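PDB 4OPE: Nrps/pks from Streptomyces albus, which probably catalyses decarboxylative condensation that extends the polyketide chain, as a ketosynthase domain of the OzmH synthase in oxazolomycin biosynthesis. Local coordinates for residues A[20-25]-A[69-74]. Numbering follows the deposited sequence.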
ATOM      1  N   LYS A  20     -27.120  -1.281   1.042  1.00 38.53           N
ATOM      2  CA  LYS A  20     -28.328  -2.031   1.269  1.00 39.37           C
ATOM      3  C   LYS A  20     -28.063  -3.514   1.507  1.00 38.08           C
ATOM      4  O   LYS A  20     -28.946  -4.353   1.352  1.00 41.33           O
ATOM      5  CB  LYS A  20     -29.285  -1.822   0.081  1.00 41.98           C
ATOM      6  CG  LYS A  20     -29.668  -0.368  -0.089  1.00 44.82           C
ATOM      7  CD  LYS A  20     -30.911  -0.259  -0.936  1.00 50.73           C
ATOM      8  CE  LYS A  20     -31.362   1.182  -1.063  1.00 56.00           C
ATOM      9  NZ  LYS A  20     -31.707   1.781   0.261  1.00 59.82           N
ATOM     10  N   ALA A  21     -26.840  -3.853   1.865  1.00 36.79           N
ATOM     11  CA  ALA A  21     -26.469  -5.242   2.042  1.00 35.58           C
ATOM     12  C   ALA A  21     -25.527  -5.335   3.237  1.00 36.84           C
ATOM     13  O   ALA A  21     -24.319  -5.076   3.133  1.00 37.37           O
ATOM     14  CB  ALA A  21     -25.831  -5.792   0.779  1.00 33.42           C
ATOM     15  N   ASP A  22     -26.078  -5.700   4.381  1.00 38.90           N
ATOM     16  CA  ASP A  22     -25.268  -5.787   5.602  1.00 43.27           C
ATOM     17  C   ASP A  22     -24.541  -7.114   5.738  1.00 43.22           C
ATOM     18  O   ASP A  22     -23.646  -7.261   6.549  1.00 44.44           O
ATOM     19  CB  ASP A  22     -26.098  -5.439   6.832  1.00 46.87           C
ATOM     20  CG  ASP A  22     -26.205  -3.903   7.034  1.00 54.92           C
ATOM     21  OD1 ASP A  22     -25.208  -3.144   6.694  1.00 58.42           O
ATOM     22  OD2 ASP A  22     -27.276  -3.475   7.532  1.00 54.28           O
ATOM     23  N   ASP A  23     -24.903  -8.065   4.894  1.00 43.88           N
ATOM     24  CA  ASP A  23     -24.139  -9.274   4.728  1.00 40.54           C
ATOM     25  C   ASP A  23     -24.374  -9.779   3.317  1.00 36.94           C
ATOM     26  O   ASP A  23     -25.262  -9.314   2.612  1.00 37.37           O
ATOM     27  CB  ASP A  23     -24.592 -10.312   5.768  1.00 43.28           C
ATOM     28  CG  ASP A  23     -26.126 -10.519   5.783  1.00 45.99           C
ATOM     29  OD1 ASP A  23     -26.788 -10.698   4.748  1.00 42.54           O
ATOM     30  OD2 ASP A  23     -26.683 -10.523   6.874  1.00 61.58           O
ATOM     31  N   LEU A  24     -23.607 -10.777   2.949  1.00 35.01           N
ATOM     32  CA  LEU A  24     -23.587 -11.304   1.624  1.00 36.32           C
ATOM     33  C   LEU A  24     -24.836 -12.035   1.193  1.00 36.93           C
ATOM     34  O   LEU A  24     -25.072 -12.169  -0.018  1.00 36.71           O
ATOM     35  CB  LEU A  24     -22.400 -12.231   1.445  1.00 36.75           C
ATOM     36  CG  LEU A  24     -21.019 -11.572   1.548  1.00 38.26           C
ATOM     37  CD1 LEU A  24     -20.039 -12.312   0.617  1.00 39.88           C
ATOM     38  CD2 LEU A  24     -21.020 -10.092   1.243  1.00 37.42           C
ATOM     39  N   ALA A  25     -25.635 -12.505   2.135  1.00 35.79           N
ATOM     40  CA  ALA A  25     -26.915 -13.104   1.745  1.00 36.25           C
ATOM     41  C   ALA A  25     -27.819 -12.033   1.184  1.00 35.34           C
ATOM     42  O   ALA A  25     -28.506 -12.236   0.192  1.00 36.08           O
ATOM     43  CB  ALA A  25     -27.581 -13.784   2.919  1.00 36.33           C
ATOM     44  N   TRP A  69     -24.737   3.829  -0.005  1.00 35.52           N
ATOM     45  CA  TRP A  69     -24.473   4.087   1.413  1.00 35.69           C
ATOM     46  C   TRP A  69     -24.540   2.825   2.195  1.00 36.62           C
ATOM     47  O   TRP A  69     -25.426   2.029   1.957  1.00 37.38           O
ATOM     48  CB  TRP A  69     -25.492   5.061   1.979  1.00 36.39           C
ATOM     49  CG  TRP A  69     -25.531   6.275   1.163  1.00 38.15           C
ATOM     50  CD1 TRP A  69     -26.432   6.577   0.207  1.00 39.41           C
ATOM     51  CD2 TRP A  69     -24.566   7.317   1.146  1.00 38.44           C
ATOM     52  NE1 TRP A  69     -26.120   7.762  -0.370  1.00 39.00           N
ATOM     53  CE2 TRP A  69     -24.972   8.239   0.195  1.00 39.13           C
ATOM     54  CE3 TRP A  69     -23.413   7.579   1.882  1.00 39.57           C
ATOM     55  CZ2 TRP A  69     -24.254   9.383  -0.076  1.00 39.68           C
ATOM     56  CZ3 TRP A  69     -22.720   8.731   1.635  1.00 38.50           C
ATOM     57  CH2 TRP A  69     -23.126   9.602   0.654  1.00 38.98           C
ATOM     58  N   LEU A  70     -23.599   2.617   3.116  1.00 36.96           N
ATOM     59  CA  LEU A  70     -23.751   1.550   4.080  1.00 37.42           C
ATOM     60  C   LEU A  70     -24.854   1.948   5.010  1.00 40.23           C
ATOM     61  O   LEU A  70     -25.005   3.101   5.320  1.00 41.21           O
ATOM     62  CB  LEU A  70     -22.472   1.339   4.867  1.00 36.80           C
ATOM     63  CG  LEU A  70     -21.331   0.684   4.102  1.00 35.98           C
ATOM     64  CD1 LEU A  70     -20.223   0.310   5.053  1.00 35.88           C
ATOM     65  CD2 LEU A  70     -21.796  -0.561   3.391  1.00 36.87           C
ATOM     66  N   SER A  71     -25.618   0.984   5.486  1.00 46.63           N
ATOM     67  CA  SER A  71     -26.764   1.292   6.348  1.00 51.23           C
ATOM     68  C   SER A  71     -26.375   2.073   7.611  1.00 53.60           C
ATOM     69  O   SER A  71     -27.151   2.928   8.084  1.00 54.42           O
ATOM     70  CB  SER A  71     -27.567   0.024   6.700  1.00 51.98           C
ATOM     71  OG  SER A  71     -26.927  -0.719   7.713  1.00 57.07           O
ATOM     72  N   ASP A  72     -25.191   1.800   8.150  1.00 54.70           N
ATOM     73  CA  ASP A  72     -24.770   2.507   9.335  1.00 58.20           C
ATOM     74  C   ASP A  72     -23.286   2.401   9.596  1.00 56.54           C
ATOM     75  O   ASP A  72     -22.829   1.355  10.038  1.00 64.72           O
ATOM     76  CB  ASP A  72     -25.519   1.950  10.523  1.00 64.72           C
ATOM     77  CG  ASP A  72     -25.041   2.531  11.857  1.00 76.31           C
ATOM     78  OD1 ASP A  72     -24.700   3.763  11.975  1.00 71.91           O
ATOM     79  OD2 ASP A  72     -25.044   1.709  12.807  1.00 86.14           O
ATOM     80  N   VAL A  73     -22.558   3.506   9.411  1.00 51.55           N
ATOM     81  CA  VAL A  73     -21.097   3.505   9.493  1.00 47.04           C
ATOM     82  C   VAL A  73     -20.540   3.982  10.824  1.00 45.63           C
ATOM     83  O   VAL A  73     -19.368   3.807  11.089  1.00 46.08           O
ATOM     84  CB  VAL A  73     -20.436   4.365   8.394  1.00 47.06           C
ATOM     85  CG1 VAL A  73     -20.532   3.701   7.048  1.00 44.48           C
ATOM     86  CG2 VAL A  73     -21.070   5.738   8.336  1.00 51.20           C
ATOM     87  N   ALA A  74     -21.356   4.590  11.665  1.00 47.64           N
ATOM     88  CA  ALA A  74     -20.890   5.040  12.993  1.00 47.32           C
ATOM     89  C   ALA A  74     -20.750   3.907  13.990  1.00 44.85           C
ATOM     90  O   ALA A  74     -19.969   3.998  14.906  1.00 45.68           O
ATOM     91  CB  ALA A  74     -21.832   6.070  13.553  1.00 47.73           C
TER
HETATM   92  O   HOH W   1     -27.896   0.790   3.058  1.00 44.47           O
HETATM   93  O   HOH W   2     -25.314  -1.584   4.182  1.00 39.40           O
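Ser71 and Asp22 meet through their side chains: the hydroxyl OG of Ser71 donates a hydrogen bond of 2.8 Å to OD2 of Asp22. It arrives on the syn lone pair of OD2, the side facing the other carboxylate oxygen, and OD1 of Asp22 is accordingly close as well, 3.1 Å from the same OG. Ser71 directs its CB at 20-25 and sets OG between its own backbone N and carbonyl carbon (chi1 78°), which brings the hydroxyl up to the carboxylate. In Asp22, CG lies opposite the carbonyl carbon and beside the backbone N (chi1 -82°); the acid group thereby comes nearer to 69-74 than the direction of its CB alone would suggest.

Water completes the joint. One molecule donates to OD1 of Asp22 and accepts from the backbone N of Ser71 at 2.9 Å, so the two carboxylate oxygens reach the same serine by different routes, directly to its hydroxyl and through water to its amide. A second water spans the main chains, accepting from Lys20 N at 3.0 Å and donating to Trp69 O; those two backbone atoms are themselves 3.8 Å apart. Lys20 thus contributes mainly with its backbone, its CB pointing away from 69-74. With 153 Å² buried in total, both sides summed, this is a small, hydrated polar contact.

OD1 of Asp22 also has a weak, long ion pair with Arg17, whose NH2 in turn hydrogen-bonds to the backbone O of Asp72. Within the N-terminal beta-ketoacyl synthase region of the thiolase-like fold, the contact joins the turn between strand 9-17 of the mixed sheet and helix 24-33, where Asp23 is the N-cap, to the loop linking strands 66-67 and 75-76, whose Leu70 and Val73 rest on Ile97 of helix 93-108.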